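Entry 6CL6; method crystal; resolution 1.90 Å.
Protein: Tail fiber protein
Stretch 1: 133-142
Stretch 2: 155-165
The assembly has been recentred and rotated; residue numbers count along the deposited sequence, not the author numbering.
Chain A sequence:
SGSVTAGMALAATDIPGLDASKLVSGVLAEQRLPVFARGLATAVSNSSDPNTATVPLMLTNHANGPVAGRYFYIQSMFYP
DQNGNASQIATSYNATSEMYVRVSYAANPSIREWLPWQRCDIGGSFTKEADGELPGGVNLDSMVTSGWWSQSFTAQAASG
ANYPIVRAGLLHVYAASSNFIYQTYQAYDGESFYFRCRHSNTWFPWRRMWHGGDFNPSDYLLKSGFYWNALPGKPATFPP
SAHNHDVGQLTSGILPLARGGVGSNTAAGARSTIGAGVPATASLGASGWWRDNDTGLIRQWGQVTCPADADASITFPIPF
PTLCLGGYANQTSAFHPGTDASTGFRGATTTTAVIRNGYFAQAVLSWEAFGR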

# COMPACT_ATOMS: atom_id res chain seq x y z
N GLU A 133 -11.37 29.53 30.79
CA GLU A 133 -11.73 28.12 30.66
C GLU A 133 -13.11 28.05 30.02
O GLU A 133 -14.02 28.77 30.43
CB GLU A 133 -11.73 27.43 32.01
CG GLU A 133 -10.36 27.26 32.58
CD GLU A 133 -9.65 26.06 32.00
OE1 GLU A 133 -10.34 25.06 31.68
OE2 GLU A 133 -8.41 26.12 31.86
N LEU A 134 -13.25 27.22 29.00
CA LEU A 134 -14.53 27.05 28.35
C LEU A 134 -15.40 26.11 29.18
O LEU A 134 -14.99 24.98 29.45
CB LEU A 134 -14.36 26.50 26.95
CG LEU A 134 -13.60 27.40 25.99
CD1 LEU A 134 -13.19 26.62 24.75
CD2 LEU A 134 -14.40 28.60 25.62
N PRO A 135 -16.60 26.52 29.57
CA PRO A 135 -17.53 25.61 30.25
C PRO A 135 -18.16 24.65 29.25
O PRO A 135 -17.73 24.60 28.10
CB PRO A 135 -18.56 26.57 30.84
CG PRO A 135 -18.62 27.68 29.86
CD PRO A 135 -17.19 27.86 29.38
N GLY A 136 -19.18 23.92 29.69
CA GLY A 136 -19.98 23.14 28.77
C GLY A 136 -20.88 24.03 27.93
O GLY A 136 -21.05 25.22 28.17
N GLY A 137 -21.46 23.43 26.90
CA GLY A 137 -22.48 24.11 26.11
C GLY A 137 -22.02 25.22 25.19
O GLY A 137 -22.88 25.92 24.63
N VAL A 138 -20.72 25.39 24.97
CA VAL A 138 -20.24 26.51 24.19
C VAL A 138 -20.32 26.19 22.71
O VAL A 138 -19.88 25.12 22.27
CB VAL A 138 -18.80 26.90 24.58
CG1 VAL A 138 -18.30 28.02 23.72
CG2 VAL A 138 -18.75 27.28 26.05
N ASN A 139 -20.87 27.12 21.94
CA ASN A 139 -20.81 27.07 20.48
C ASN A 139 -19.58 27.86 20.03
O ASN A 139 -19.50 29.09 20.23
CB ASN A 139 -22.08 27.66 19.90
CG ASN A 139 -22.17 27.49 18.40
OD1 ASN A 139 -21.16 27.24 17.69
ND2 ASN A 139 -23.37 27.62 17.89
N LEU A 140 -18.60 27.16 19.45
CA LEU A 140 -17.37 27.83 19.09
C LEU A 140 -17.59 28.90 18.05
O LEU A 140 -16.74 29.78 17.90
CB LEU A 140 -16.31 26.84 18.58
CG LEU A 140 -15.83 25.81 19.60
CD1 LEU A 140 -14.56 25.15 19.12
CD2 LEU A 140 -15.60 26.39 20.99
N ASP A 141 -18.73 28.86 17.33
CA ASP A 141 -19.08 29.94 16.43
C ASP A 141 -19.25 31.26 17.18
O ASP A 141 -19.24 32.33 16.55
CB ASP A 141 -20.39 29.64 15.67
CG ASP A 141 -20.22 28.62 14.56
OD1 ASP A 141 -19.16 28.01 14.45
OD2 ASP A 141 -21.21 28.41 13.76
N SER A 142 -19.46 31.21 18.48
CA SER A 142 -19.62 32.43 19.28
C SER A 142 -18.29 33.00 19.76
O SER A 142 -18.26 34.07 20.37
CB SER A 142 -20.51 32.15 20.49
OG SER A 142 -19.80 31.38 21.47
N ALA A 155 -15.98 16.03 28.03
CA ALA A 155 -17.43 16.01 28.11
C ALA A 155 -18.03 17.39 27.84
O ALA A 155 -19.20 17.47 27.43
CB ALA A 155 -17.90 15.51 29.48
N GLN A 156 -17.29 18.46 28.08
CA GLN A 156 -17.79 19.79 27.75
C GLN A 156 -17.58 20.14 26.27
O GLN A 156 -18.33 20.96 25.73
CB GLN A 156 -17.14 20.84 28.66
CG GLN A 156 -17.60 20.67 30.14
CD GLN A 156 -17.07 21.73 31.09
OE1 GLN A 156 -17.67 21.98 32.08
NE2 GLN A 156 -15.93 22.32 30.78
N ALA A 157 -16.59 19.54 25.61
CA ALA A 157 -16.60 19.59 24.15
C ALA A 157 -17.82 18.86 23.60
O ALA A 157 -18.48 19.32 22.66
CB ALA A 157 -15.31 19.01 23.59
N ALA A 158 -18.16 17.73 24.21
CA ALA A 158 -19.32 16.95 23.77
C ALA A 158 -20.62 17.73 23.89
O ALA A 158 -21.51 17.58 23.04
CB ALA A 158 -19.39 15.65 24.56
N SER A 159 -20.78 18.52 24.95
CA SER A 159 -22.01 19.27 25.16
C SER A 159 -22.03 20.61 24.43
O SER A 159 -23.07 21.30 24.43
CB SER A 159 -22.23 19.54 26.64
OG SER A 159 -21.23 20.41 27.15
N GLY A 160 -20.92 21.02 23.84
CA GLY A 160 -20.85 22.23 23.06
C GLY A 160 -21.15 21.97 21.60
O GLY A 160 -21.65 20.91 21.22
N ALA A 161 -20.85 22.97 20.78
CA ALA A 161 -21.15 22.93 19.37
C ALA A 161 -19.97 23.47 18.59
O ALA A 161 -19.24 24.35 19.06
CB ALA A 161 -22.40 23.72 19.02
N ASN A 162 -19.77 22.90 17.39
CA ASN A 162 -18.74 23.33 16.44
C ASN A 162 -17.32 23.15 16.95
O ASN A 162 -16.39 23.77 16.44
CB ASN A 162 -19.00 24.78 16.01
CG ASN A 162 -20.15 24.88 15.02
OD1 ASN A 162 -20.04 24.40 13.89
ND2 ASN A 162 -21.26 25.47 15.44
N TYR A 163 -17.13 22.30 17.93
CA TYR A 163 -15.80 21.76 18.21
C TYR A 163 -15.41 20.85 17.05
O TYR A 163 -16.27 20.15 16.49
CB TYR A 163 -15.79 20.98 19.52
CG TYR A 163 -15.82 21.80 20.79
CD1 TYR A 163 -17.00 22.40 21.22
CD2 TYR A 163 -14.68 21.97 21.56
CE1 TYR A 163 -17.04 23.13 22.39
CE2 TYR A 163 -14.70 22.70 22.74
CZ TYR A 163 -15.89 23.27 23.14
OH TYR A 163 -15.94 24.00 24.33
N PRO A 164 -14.14 20.84 16.64
CA PRO A 164 -13.75 19.98 15.52
C PRO A 164 -13.65 18.52 15.88
O PRO A 164 -13.66 17.67 14.98
CB PRO A 164 -12.38 20.54 15.10
CG PRO A 164 -11.82 21.14 16.34
CD PRO A 164 -13.03 21.67 17.13
N ILE A 165 -13.52 18.22 17.16
CA ILE A 165 -13.35 16.86 17.67
C ILE A 165 -13.86 16.90 19.10
O ILE A 165 -13.79 17.94 19.77
CB ILE A 165 -11.87 16.42 17.58
CG1 ILE A 165 -11.68 14.96 17.96
CG2 ILE A 165 -10.99 17.33 18.50
CD1 ILE A 165 -12.17 14.00 16.86
O HOH W 1 -18.28 23.73 25.72

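Leu134 opens the contact by directing its CA-to-CB bond toward stretch 2, and its CD1 lies 3.8 Å from Tyr163 OH. The CA-to-CB bond of Pro135 points away, but its carbonyl contributes to a water-mediated junction: water 1 donates to Pro135 O (2.6 Å) and Gln156 O (2.8 Å) and accepts from Val138 N (3.0 Å) and Tyr163 OH (2.7 Å), so one molecule serves four groups that are not hydrogen-bonded to one another.

The two glycines suit the site for different reasons. A CB on Gly136 would sit 3.0 Å from Ser159 OG, a clash, while Gly137 has a positive phi that itself favours glycine. Gly137 N donates to Ser159 OG at 3.0 Å.

Next comes a single beta bridge, Asn139 with Ala161. Ala161 N donates to Val138 O (2.8 Å) and Leu140 N to Ala161 O (2.9 Å), both nearly straight. Gly160 fits here because a CB would come 2.5 Å from Val138 O.

Asn139 OD1 does double work, accepting from Asn162 ND2 across the contact and from Asp141 N within its own stretch, each at 2.9 Å. Leu140 then supplies the apolar anchor: its CD2 sits over one face of the Tyr163 ring, 4.0 Å from the centroid, while CD1 lies 4.3 Å from Pro164 CD.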